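Local structure of oxidoreductase (3E18) at residues T101-D104 / L105-I108; G171-V174 / L175-V179; V179-L182 / D183-L186; V331-L334 / I335-I338. The protein binds NAD in a Rossmann-fold domain and is probably a dehydrogenase of the GFO/IDH/MocA family, with a substrate that is not known. All blocks are in the same frame, centred on the assembly; numbering follows the deposited sequence.

Contact 1: residues T101-D104 / L105-I108; sequences TSED and LLAI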
loop_
_atom_site.group_PDB
_atom_site.type_symbol
_atom_site.label_atom_id
_atom_site.label_comp_id
_atom_site.label_asym_id
_atom_site.label_seq_id
_atom_site.Cartn_x
_atom_site.Cartn_y
_atom_site.Cartn_z
ATOM N N THR A 101 -4.680 7.311 -26.186
ATOM C CA THR A 101 -4.914 5.866 -26.309
ATOM C C THR A 101 -3.681 5.179 -26.863
ATOM O O THR A 101 -2.861 5.802 -27.538
ATOM C CB THR A 101 -6.122 5.498 -27.220
ATOM O OG1 THR A 101 -5.771 5.700 -28.593
ATOM C CG2 THR A 101 -7.368 6.298 -26.881
ATOM N N SER A 102 -3.565 3.881 -26.617
ATOM C CA SER A 102 -2.430 3.147 -27.124
ATOM C C SER A 102 -2.520 3.011 -28.649
ATOM O O SER A 102 -1.494 3.058 -29.340
ATOM C CB SER A 102 -2.318 1.781 -26.449
ATOM O OG SER A 102 -3.416 0.954 -26.777
ATOM N N GLU A 103 -3.741 2.866 -29.168
ATOM C CA GLU A 103 -3.951 2.751 -30.619
ATOM C C GLU A 103 -3.486 3.997 -31.343
ATOM O O GLU A 103 -2.910 3.891 -32.410
ATOM C CB GLU A 103 -5.418 2.463 -30.980
ATOM C CG GLU A 103 -5.843 1.008 -30.817
ATOM C CD GLU A 103 -5.028 0.036 -31.663
ATOM O OE1 GLU A 103 -4.869 0.272 -32.882
ATOM O OE2 GLU A 103 -4.551 -0.973 -31.099
ATOM N N ASP A 104 -3.718 5.174 -30.752
ATOM C CA ASP A 104 -3.262 6.433 -31.342
ATOM C C ASP A 104 -1.749 6.494 -31.572
ATOM O O ASP A 104 -1.303 7.046 -32.583
ATOM C CB ASP A 104 -3.671 7.628 -30.472
ATOM C CG ASP A 104 -5.154 7.954 -30.558
ATOM O OD1 ASP A 104 -5.855 7.296 -31.346
ATOM O OD2 ASP A 104 -5.619 8.878 -29.831
ATOM N N LEU A 105 -0.967 5.944 -30.643
ATOM C CA LEU A 105 0.481 5.963 -30.770
ATOM C C LEU A 105 0.898 4.976 -31.846
ATOM O O LEU A 105 1.842 5.229 -32.599
ATOM C CB LEU A 105 1.177 5.651 -29.429
ATOM C CG LEU A 105 2.693 5.385 -29.482
ATOM C CD1 LEU A 105 3.475 6.607 -30.026
ATOM C CD2 LEU A 105 3.248 4.953 -28.146
ATOM N N LEU A 106 0.183 3.862 -31.937
ATOM C CA LEU A 106 0.473 2.865 -32.968
ATOM C C LEU A 106 0.304 3.499 -34.363
ATOM O O LEU A 106 1.108 3.239 -35.265
ATOM C CB LEU A 106 -0.459 1.669 -32.802
ATOM C CG LEU A 106 0.018 0.234 -32.628
ATOM C CD1 LEU A 106 1.303 0.117 -31.799
ATOM C CD2 LEU A 106 -1.100 -0.559 -31.983
ATOM N N ALA A 107 -0.710 4.355 -34.511
ATOM C CA ALA A 107 -0.905 5.132 -35.739
ATOM C C ALA A 107 0.275 6.048 -36.055
ATOM O O ALA A 107 0.742 6.076 -37.194
ATOM C CB ALA A 107 -2.198 5.918 -35.689
ATOM N N ILE A 108 0.738 6.799 -35.050
ATOM C CA ILE A 108 1.902 7.663 -35.189
ATOM C C ILE A 108 3.168 6.889 -35.556
ATOM O O ILE A 108 3.892 7.290 -36.468
ATOM C CB ILE A 108 2.148 8.471 -33.916
ATOM C CG1 ILE A 108 0.992 9.444 -33.695
ATOM C CG2 ILE A 108 3.478 9.219 -34.008
ATOM C CD1 ILE A 108 1.110 10.229 -32.391
#
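E103 and L106 meet at an oblique angle on the outer side of the first helical turn. Methyl CD2 of L106 lies 3.6 Å from OE2 of E103 and somewhat farther from OE1, so the leucine touches the end of the carboxylate. The acid gets there by folding back: its chain bends at chi2 (-59°), which brings the carboxylate near L106 CD2. L105, in contrast, sends its branches away from the preceding turn, and only its CB, 3.7 Å from S102 O, stays near it. I108 lays CG1 at 3.5 Å against the carbonyl oxygen of D104. Behind these side chains the backbone starts its i to i+4 ladder, with L106 N bonded to S102 O, A107 N to E103 O and I108 N to D104 O. T101 is the N-cap: its OG1 accepts from D104 N at 3.0 Å and satisfies an amide that has no carbonyl one turn earlier in the helix. D104 OD1 forms a salt bridge with K79, and S102 OG is bonded to E336, so the polar groups of this first turn tie it to two other helices. The turn opens helix 102-115, the crossover of the beta-alpha-beta unit between strands 91-95 and 119-122 of the Rossmann sheet. L105 and I108 pack on F119 of the last strand, I108 also reaches A82, I83 and L86 of helix 78-87, and S102, L105 and L106 rest on helix 325-344.

Contact 2: residues G171-V174 / L175-V179; sequences GGMV and LDWGV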
loop_
_atom_site.group_PDB
_atom_site.type_symbol
_atom_site.label_atom_id
_atom_site.label_comp_id
_atom_site.label_asym_id
_atom_site.label_seq_id
_atom_site.Cartn_x
_atom_site.Cartn_y
_atom_site.Cartn_z
ATOM N N GLY A 171 -6.815 15.184 -18.970
ATOM C CA GLY A 171 -6.437 15.649 -17.649
ATOM C C GLY A 171 -6.407 14.575 -16.582
ATOM O O GLY A 171 -6.596 13.380 -16.865
ATOM N N GLY A 172 -6.177 14.997 -15.341
ATOM C CA GLY A 172 -6.052 14.045 -14.236
ATOM C C GLY A 172 -4.645 13.549 -13.943
ATOM O O GLY A 172 -3.744 13.694 -14.768
ATOM N N MET A 173 -4.468 12.936 -12.772
ATOM C CA MET A 173 -3.143 12.542 -12.289
ATOM C C MET A 173 -2.558 11.260 -12.887
ATOM O O MET A 173 -1.329 11.124 -12.953
ATOM C CB MET A 173 -3.094 12.512 -10.754
ATOM C CG MET A 173 -3.026 13.896 -10.092
ATOM S SD MET A 173 -1.645 14.992 -10.600
ATOM C CE MET A 173 -2.590 16.221 -11.450
ATOM N N VAL A 174 -3.408 10.317 -13.294
ATOM C CA VAL A 174 -2.905 9.121 -13.992
ATOM C C VAL A 174 -2.121 9.571 -15.242
ATOM O O VAL A 174 -0.990 9.153 -15.483
ATOM C CB VAL A 174 -4.043 8.157 -14.382
ATOM C CG1 VAL A 174 -3.511 6.995 -15.208
ATOM C CG2 VAL A 174 -4.757 7.609 -13.139
ATOM N N LEU A 175 -2.722 10.473 -16.006
ATOM C CA LEU A 175 -2.135 10.959 -17.248
ATOM C C LEU A 175 -1.011 11.987 -17.037
ATOM O O LEU A 175 -0.173 12.192 -17.904
ATOM C CB LEU A 175 -3.252 11.496 -18.159
ATOM C CG LEU A 175 -4.126 10.383 -18.749
ATOM C CD1 LEU A 175 -5.333 10.956 -19.495
ATOM C CD2 LEU A 175 -3.305 9.514 -19.670
ATOM N N ASP A 176 -0.985 12.611 -15.869
ATOM C CA ASP A 176 0.006 13.638 -15.580
ATOM C C ASP A 176 1.250 13.026 -14.928
ATOM O O ASP A 176 2.304 12.952 -15.544
ATOM C CB ASP A 176 -0.620 14.701 -14.683
ATOM C CG ASP A 176 0.244 15.934 -14.528
ATOM O OD1 ASP A 176 1.359 15.989 -15.090
ATOM O OD2 ASP A 176 -0.199 16.863 -13.826
ATOM N N TRP A 177 1.124 12.581 -13.686
ATOM C CA TRP A 177 2.256 12.015 -12.970
ATOM C C TRP A 177 2.360 10.509 -13.174
ATOM O O TRP A 177 3.454 9.947 -13.197
ATOM C CB TRP A 177 2.138 12.334 -11.490
ATOM C CG TRP A 177 2.967 13.484 -11.064
ATOM C CD1 TRP A 177 2.528 14.737 -10.733
ATOM C CD2 TRP A 177 4.393 13.506 -10.920
ATOM N NE1 TRP A 177 3.592 15.538 -10.391
ATOM C CE2 TRP A 177 4.749 14.806 -10.494
ATOM C CE3 TRP A 177 5.405 12.550 -11.099
ATOM C CZ2 TRP A 177 6.074 15.176 -10.250
ATOM C CZ3 TRP A 177 6.723 12.920 -10.844
ATOM C CH2 TRP A 177 7.041 14.222 -10.431
ATOM N N GLY A 178 1.218 9.857 -13.312
ATOM C CA GLY A 178 1.191 8.402 -13.459
ATOM C C GLY A 178 2.054 7.912 -14.591
ATOM O O GLY A 178 2.795 6.947 -14.425
ATOM N N VAL A 179 1.976 8.578 -15.744
ATOM C CA VAL A 179 2.784 8.196 -16.894
ATOM C C VAL A 179 4.289 8.227 -16.574
ATOM O O VAL A 179 4.992 7.317 -16.954
ATOM C CB VAL A 179 2.414 9.012 -18.180
ATOM C CG1 VAL A 179 2.549 10.467 -17.935
ATOM C CG2 VAL A 179 3.257 8.607 -19.377
HETATM O O HOH W 1 -5.637 11.025 -15.533
#
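M173 and W177, one turn apart at the start of helix 173-188, form a Met-aromatic contact at the ring edge. SD lies 4.2 Å from W177 CD1 and 5.3 Å from the centroid of the five-membered ring, 85° off its normal, so the sulfur sits close to the indole plane. M173 is bent at chi2 (-56°) and again at chi3, which carries CE over to D176; the methyl stands 3.4 Å from OD2, the two side chains running alongside each other.

The hydrogen bonds are backbone ones and uneven. M173 O takes two sound donors, W177 N and G178 N, both at 2.9 Å; the G178 bond is the straighter at 167° and lies in the carbonyl plane. It spans five residues, the mark of the wider pi-type turn at 175-178, and the bonds from D176 N to G172 O and from V179 N to V174 O are weak. G178 CA packs at 3.1 Å on V174 O in this tight turn, and G172 takes a positive phi. One water joins the ends of the turn, donating to G171 O and accepting from L175 N.

The charge belongs to D176: OD1 forms a salt bridge with K96 and also bonds a glycerol, probably from the crystallisation liquor, while OD2 has a long, weak ion pair with R164. Both basic residues bind NAD, which is consistent with a place for the carboxylate next to the cofactor; through them the first turn of helix 173-188 is linked to two NAD-binding residues.

Contact 3: residues V179-L182 / D183-L186; sequences VHLL and DQLL. With NAD (nicotinamide-adenine-dinucleotide), chain E.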
loop_
_atom_site.group_PDB
_atom_site.type_symbol
_atom_site.label_atom_id
_atom_site.label_comp_id
_atom_site.label_asym_id
_atom_site.label_seq_id
_atom_site.Cartn_x
_atom_site.Cartn_y
_atom_site.Cartn_z
ATOM N N VAL A 179 1.976 8.578 -15.744
ATOM C CA VAL A 179 2.784 8.196 -16.894
ATOM C C VAL A 179 4.289 8.227 -16.574
ATOM O O VAL A 179 4.992 7.317 -16.954
ATOM C CB VAL A 179 2.414 9.012 -18.180
ATOM C CG1 VAL A 179 2.549 10.467 -17.935
ATOM C CG2 VAL A 179 3.257 8.607 -19.377
ATOM N N HIS A 180 4.771 9.239 -15.851
ATOM C CA HIS A 180 6.183 9.256 -15.415
ATOM C C HIS A 180 6.540 8.059 -14.543
ATOM O O HIS A 180 7.572 7.416 -14.754
ATOM C CB HIS A 180 6.468 10.481 -14.563
ATOM C CG HIS A 180 6.602 11.743 -15.336
ATOM N ND1 HIS A 180 7.366 11.841 -16.480
ATOM C CD2 HIS A 180 6.116 12.985 -15.092
ATOM C CE1 HIS A 180 7.330 13.086 -16.915
ATOM N NE2 HIS A 180 6.581 13.801 -16.091
ATOM N N LEU A 181 5.691 7.767 -13.557
ATOM C CA LEU A 181 6.021 6.732 -12.573
ATOM C C LEU A 181 5.907 5.352 -13.177
ATOM O O LEU A 181 6.698 4.460 -12.865
ATOM C CB LEU A 181 5.123 6.837 -11.350
ATOM C CG LEU A 181 5.149 8.187 -10.631
ATOM C CD1 LEU A 181 4.311 8.070 -9.395
ATOM C CD2 LEU A 181 6.576 8.530 -10.258
ATOM N N LEU A 182 4.931 5.179 -14.059
ATOM C CA LEU A 182 4.714 3.871 -14.687
ATOM C C LEU A 182 5.782 3.584 -15.735
ATOM O O LEU A 182 6.162 2.413 -15.978
ATOM C CB LEU A 182 3.336 3.825 -15.339
ATOM C CG LEU A 182 2.124 3.905 -14.400
ATOM C CD1 LEU A 182 0.891 4.179 -15.208
ATOM C CD2 LEU A 182 1.949 2.673 -13.512
ATOM N N ASP A 183 6.227 4.656 -16.386
ATOM C CA ASP A 183 7.303 4.569 -17.377
ATOM C C ASP A 183 8.642 4.203 -16.726
ATOM O O ASP A 183 9.343 3.305 -17.217
ATOM C CB ASP A 183 7.416 5.857 -18.190
ATOM C CG ASP A 183 8.564 5.815 -19.159
ATOM O OD1 ASP A 183 8.497 5.048 -20.154
ATOM O OD2 ASP A 183 9.553 6.516 -18.885
ATOM N N GLN A 184 8.969 4.874 -15.617
ATOM C CA GLN A 184 10.094 4.467 -14.743
ATOM C C GLN A 184 10.043 2.982 -14.425
ATOM O O GLN A 184 11.015 2.255 -14.630
ATOM C CB GLN A 184 10.065 5.250 -13.437
ATOM C CG GLN A 184 10.690 6.655 -13.548
ATOM C CD GLN A 184 10.576 7.467 -12.262
ATOM O OE1 GLN A 184 9.933 7.060 -11.293
ATOM N NE2 GLN A 184 11.218 8.619 -12.251
ATOM N N LEU A 185 8.888 2.524 -13.964
ATOM C CA LEU A 185 8.744 1.128 -13.524
ATOM C C LEU A 185 8.940 0.123 -14.647
ATOM O O LEU A 185 9.604 -0.922 -14.476
ATOM C CB LEU A 185 7.350 0.931 -12.908
ATOM C CG LEU A 185 6.955 -0.479 -12.456
ATOM C CD1 LEU A 185 7.758 -0.934 -11.237
ATOM C CD2 LEU A 185 5.463 -0.513 -12.175
ATOM N N LEU A 186 8.332 0.414 -15.790
ATOM C CA LEU A 186 8.385 -0.503 -16.938
ATOM C C LEU A 186 9.750 -0.455 -17.643
ATOM O O LEU A 186 10.215 -1.444 -18.237
ATOM C CB LEU A 186 7.224 -0.200 -17.893
ATOM C CG LEU A 186 6.038 -1.180 -17.874
ATOM C CD1 LEU A 186 5.574 -1.512 -16.464
ATOM C CD2 LEU A 186 4.871 -0.693 -18.731
HETATM P PA NAD E . 0.214 24.837 -20.902
HETATM O O1A NAD E . 1.016 25.595 -19.916
HETATM O O2A NAD E . -1.240 25.046 -20.786
HETATM O O5B NAD E . 0.715 25.172 -22.391
HETATM C C5B NAD E . 0.188 24.569 -23.551
HETATM C C4B NAD E . 0.364 25.563 -24.694
HETATM O O4B NAD E . -0.023 24.988 -25.928
HETATM C C3B NAD E . -0.506 26.800 -24.483
HETATM O O3B NAD E . 0.302 27.949 -24.580
HETATM C C2B NAD E . -1.507 26.740 -25.618
HETATM O O2B NAD E . -1.883 28.016 -26.084
HETATM C C1B NAD E . -0.762 25.937 -26.668
HETATM N N9A NAD E . -1.647 25.247 -27.619
HETATM C C8A NAD E . -2.864 24.662 -27.364
HETATM N N7A NAD E . -3.334 24.128 -28.517
HETATM C C5A NAD E . -2.433 24.372 -29.498
HETATM C C6A NAD E . -2.416 24.063 -30.854
HETATM N N6A NAD E . -3.344 23.246 -31.351
HETATM N N1A NAD E . -1.334 24.456 -31.627
HETATM C C2A NAD E . -0.282 25.152 -31.065
HETATM N N3A NAD E . -0.309 25.457 -29.720
HETATM C C4A NAD E . -1.367 25.075 -28.950
HETATM O O3 NAD E . 0.551 23.259 -20.748
HETATM P PN NAD E . 1.908 22.669 -20.156
HETATM O O1N NAD E . 1.779 22.498 -18.684
HETATM O O2N NAD E . 3.080 23.371 -20.727
HETATM O O5D NAD E . 1.881 21.153 -20.768
HETATM C C5D NAD E . 1.876 20.885 -22.153
HETATM C C4D NAD E . 2.321 19.426 -22.401
HETATM O O4D NAD E . 3.533 19.170 -21.715
HETATM C C3D NAD E . 1.331 18.399 -21.879
HETATM O O3D NAD E . 1.354 17.257 -22.723
HETATM C C2D NAD E . 1.874 17.986 -20.527
HETATM O O2D NAD E . 1.533 16.647 -20.252
HETATM C C1D NAD E . 3.374 18.138 -20.744
HETATM N N1N NAD E . 4.180 18.402 -19.522
HETATM C C2N NAD E . 5.210 17.541 -19.269
HETATM C C3N NAD E . 6.037 17.691 -18.162
HETATM C C7N NAD E . 7.279 16.858 -18.075
HETATM O O7N NAD E . 8.009 16.847 -16.878
HETATM N N7N NAD E . 7.686 16.147 -19.131
HETATM C C4N NAD E . 5.831 18.776 -17.297
HETATM C C5N NAD E . 4.788 19.668 -17.563
HETATM C C6N NAD E . 3.973 19.476 -18.686
HETATM O O HOH W 2 9.715 7.973 -16.701
HETATM O O HOH W 3 8.183 4.779 -10.575
#
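H180 O is gripped by two donors: Q184 N at 3.0 Å, nearly straight at 172°, and a water at 2.9 Å. The same water donates to D183 OD2 at 2.6 Å, bridging the helix backbone to the aspartate. A second water repeats the pattern one residue on, donating to L181 O at 2.7 Å and to Q184 OE1 at 3.0 Å. The Q184 chain runs extended beyond CG and lies beside L181, whose CD2 is 3.8 Å from OE1, while Q184 NE2 bonds to R125 O. D183 OD1 forms a salt bridge with R126. H180 belongs to the NAD pocket. The carboxamide carbon C7N lies in the ring plane at its edge, and O7N is 3.5 Å from H180 NE2, which also makes a weak hydrogen bond to a glycerol. W177 meets the ring edge-to-face, and K96 and N124 also touch it. The helix, part of 173-188, is buried between sheet and helix: L181, L182 and L185 pack on strand 223-229, L182, L185 and L186 on strand 211-218, and L182, D183 and L186 on helix 325-344.

Contact 4: residues V331-L334 / I335-I338; sequences VLKL and IEAI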
loop_
_atom_site.group_PDB
_atom_site.type_symbol
_atom_site.label_atom_id
_atom_site.label_comp_id
_atom_site.label_asym_id
_atom_site.label_seq_id
_atom_site.Cartn_x
_atom_site.Cartn_y
_atom_site.Cartn_z
ATOM N N VAL A 331 3.448 1.313 -21.756
ATOM C CA VAL A 331 2.962 2.232 -20.715
ATOM C C VAL A 331 1.525 2.657 -21.000
ATOM O O VAL A 331 0.683 2.601 -20.112
ATOM C CB VAL A 331 3.884 3.439 -20.553
ATOM C CG1 VAL A 331 3.296 4.456 -19.565
ATOM C CG2 VAL A 331 5.254 2.977 -20.074
ATOM N N LEU A 332 1.223 3.040 -22.244
ATOM C CA LEU A 332 -0.132 3.501 -22.568
ATOM C C LEU A 332 -1.168 2.391 -22.411
ATOM O O LEU A 332 -2.272 2.647 -21.956
ATOM C CB LEU A 332 -0.207 4.130 -23.973
ATOM C CG LEU A 332 0.558 5.433 -24.243
ATOM C CD1 LEU A 332 0.502 5.745 -25.736
ATOM C CD2 LEU A 332 0.025 6.613 -23.463
ATOM N N LYS A 333 -0.781 1.162 -22.749
ATOM C CA LYS A 333 -1.606 -0.009 -22.504
ATOM C C LYS A 333 -1.819 -0.238 -21.002
ATOM O O LYS A 333 -2.893 -0.678 -20.588
ATOM C CB LYS A 333 -0.953 -1.246 -23.112
ATOM C CG LYS A 333 -1.238 -1.473 -24.585
ATOM C CD LYS A 333 -0.651 -2.806 -25.044
ATOM C CE LYS A 333 -1.573 -4.000 -24.775
ATOM N NZ LYS A 333 -2.818 -3.984 -25.612
ATOM N N LEU A 334 -0.802 0.075 -20.195
ATOM C CA LEU A 334 -0.906 -0.047 -18.737
ATOM C C LEU A 334 -1.861 0.999 -18.165
ATOM O O LEU A 334 -2.669 0.691 -17.291
ATOM C CB LEU A 334 0.482 0.035 -18.065
ATOM C CG LEU A 334 0.612 -0.078 -16.534
ATOM C CD1 LEU A 334 -0.124 -1.284 -16.010
ATOM C CD2 LEU A 334 2.072 -0.168 -16.117
ATOM N N ILE A 335 -1.779 2.221 -18.672
ATOM C CA ILE A 335 -2.717 3.270 -18.295
ATOM C C ILE A 335 -4.177 2.898 -18.635
ATOM O O ILE A 335 -5.102 3.145 -17.841
ATOM C CB ILE A 335 -2.309 4.611 -18.934
ATOM C CG1 ILE A 335 -1.068 5.162 -18.222
ATOM C CG2 ILE A 335 -3.442 5.624 -18.856
ATOM C CD1 ILE A 335 -0.375 6.328 -18.961
ATOM N N GLU A 336 -4.368 2.273 -19.796
ATOM C CA GLU A 336 -5.677 1.772 -20.208
ATOM C C GLU A 336 -6.187 0.672 -19.269
ATOM O O GLU A 336 -7.365 0.696 -18.881
ATOM C CB GLU A 336 -5.629 1.289 -21.656
ATOM C CG GLU A 336 -5.499 2.442 -22.643
ATOM C CD GLU A 336 -5.237 2.002 -24.066
ATOM O OE1 GLU A 336 -4.713 0.885 -24.294
ATOM O OE2 GLU A 336 -5.572 2.788 -24.966
ATOM N N ALA A 337 -5.304 -0.263 -18.892
ATOM C CA ALA A 337 -5.615 -1.283 -17.870
ATOM C C ALA A 337 -5.988 -0.666 -16.523
ATOM O O ALA A 337 -6.902 -1.139 -15.856
ATOM C CB ALA A 337 -4.468 -2.254 -17.699
ATOM N N ILE A 338 -5.293 0.401 -16.142
ATOM C CA ILE A 338 -5.545 1.060 -14.859
ATOM C C ILE A 338 -6.941 1.663 -14.863
ATOM O O ILE A 338 -7.702 1.480 -13.907
ATOM C CB ILE A 338 -4.459 2.124 -14.563
ATOM C CG1 ILE A 338 -3.202 1.426 -14.036
ATOM C CG2 ILE A 338 -4.943 3.184 -13.570
ATOM C CD1 ILE A 338 -1.962 2.307 -14.017
#
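The carboxylate of E336 is the flat side-chain group here, and it lies back along the preceding turn: OE1 comes 3.7 Å from K333 CA and 3.8 Å from L332 O. Extended beyond CG, the chain runs close to L332 O, with CG at 3.3 Å from that oxygen. OE1 is bonded to S102 OG at the start of helix 102-115, so the acid spans two helices. K333 NZ stays 5.4 Å from OE1, too far for a salt bridge, though the opposite charges probably attract weakly.

The apolar pairs are looser. V331 and I335 approach at a slant through CG1 and CD1, 4.2 Å apart; with CG1 anti to the carbonyl carbon (chi1 -73°), I335 directs CD1 back toward the valine. L334 CG lies 4.3 Å from I338 CD1. Four regular backbone bonds, from I335, E336, A337 and I338 to the carbonyls four residues earlier, complete the turn.

This is an ordinary amphipathic alpha-helix of i to i+4 contacts. Its apolar side packs on helix 173-188 and strand 193-201 of the C-terminal domain, while L332 meets V98, T99 and L105 of the Rossmann domain, placing helix 325-344 at the junction of the two domains.

Contacts 2, 3 and 4 are buried, whereas contact 1, at the start of helix 102-115, is only partly so. Contacts 2 and 3 share V179 and are successive parts of helix 173-188: the first is irregular and charged beside the cofactor, the second regular, with waters and a histidine at the nicotinamide end. Contact 4 touches all the others. I335 packs against V174, L175 and V179 of contact 2, and L182 of contact 3 fits against I335 and I338. Toward contact 1 the chemistry is mixed, L105 packing on L332 beside the probable S102-E336 hydrogen bond. Contact 1 touches neither contact 2 nor contact 3; helix 325-344 is the partner that contacts 1, 2 and 3 share.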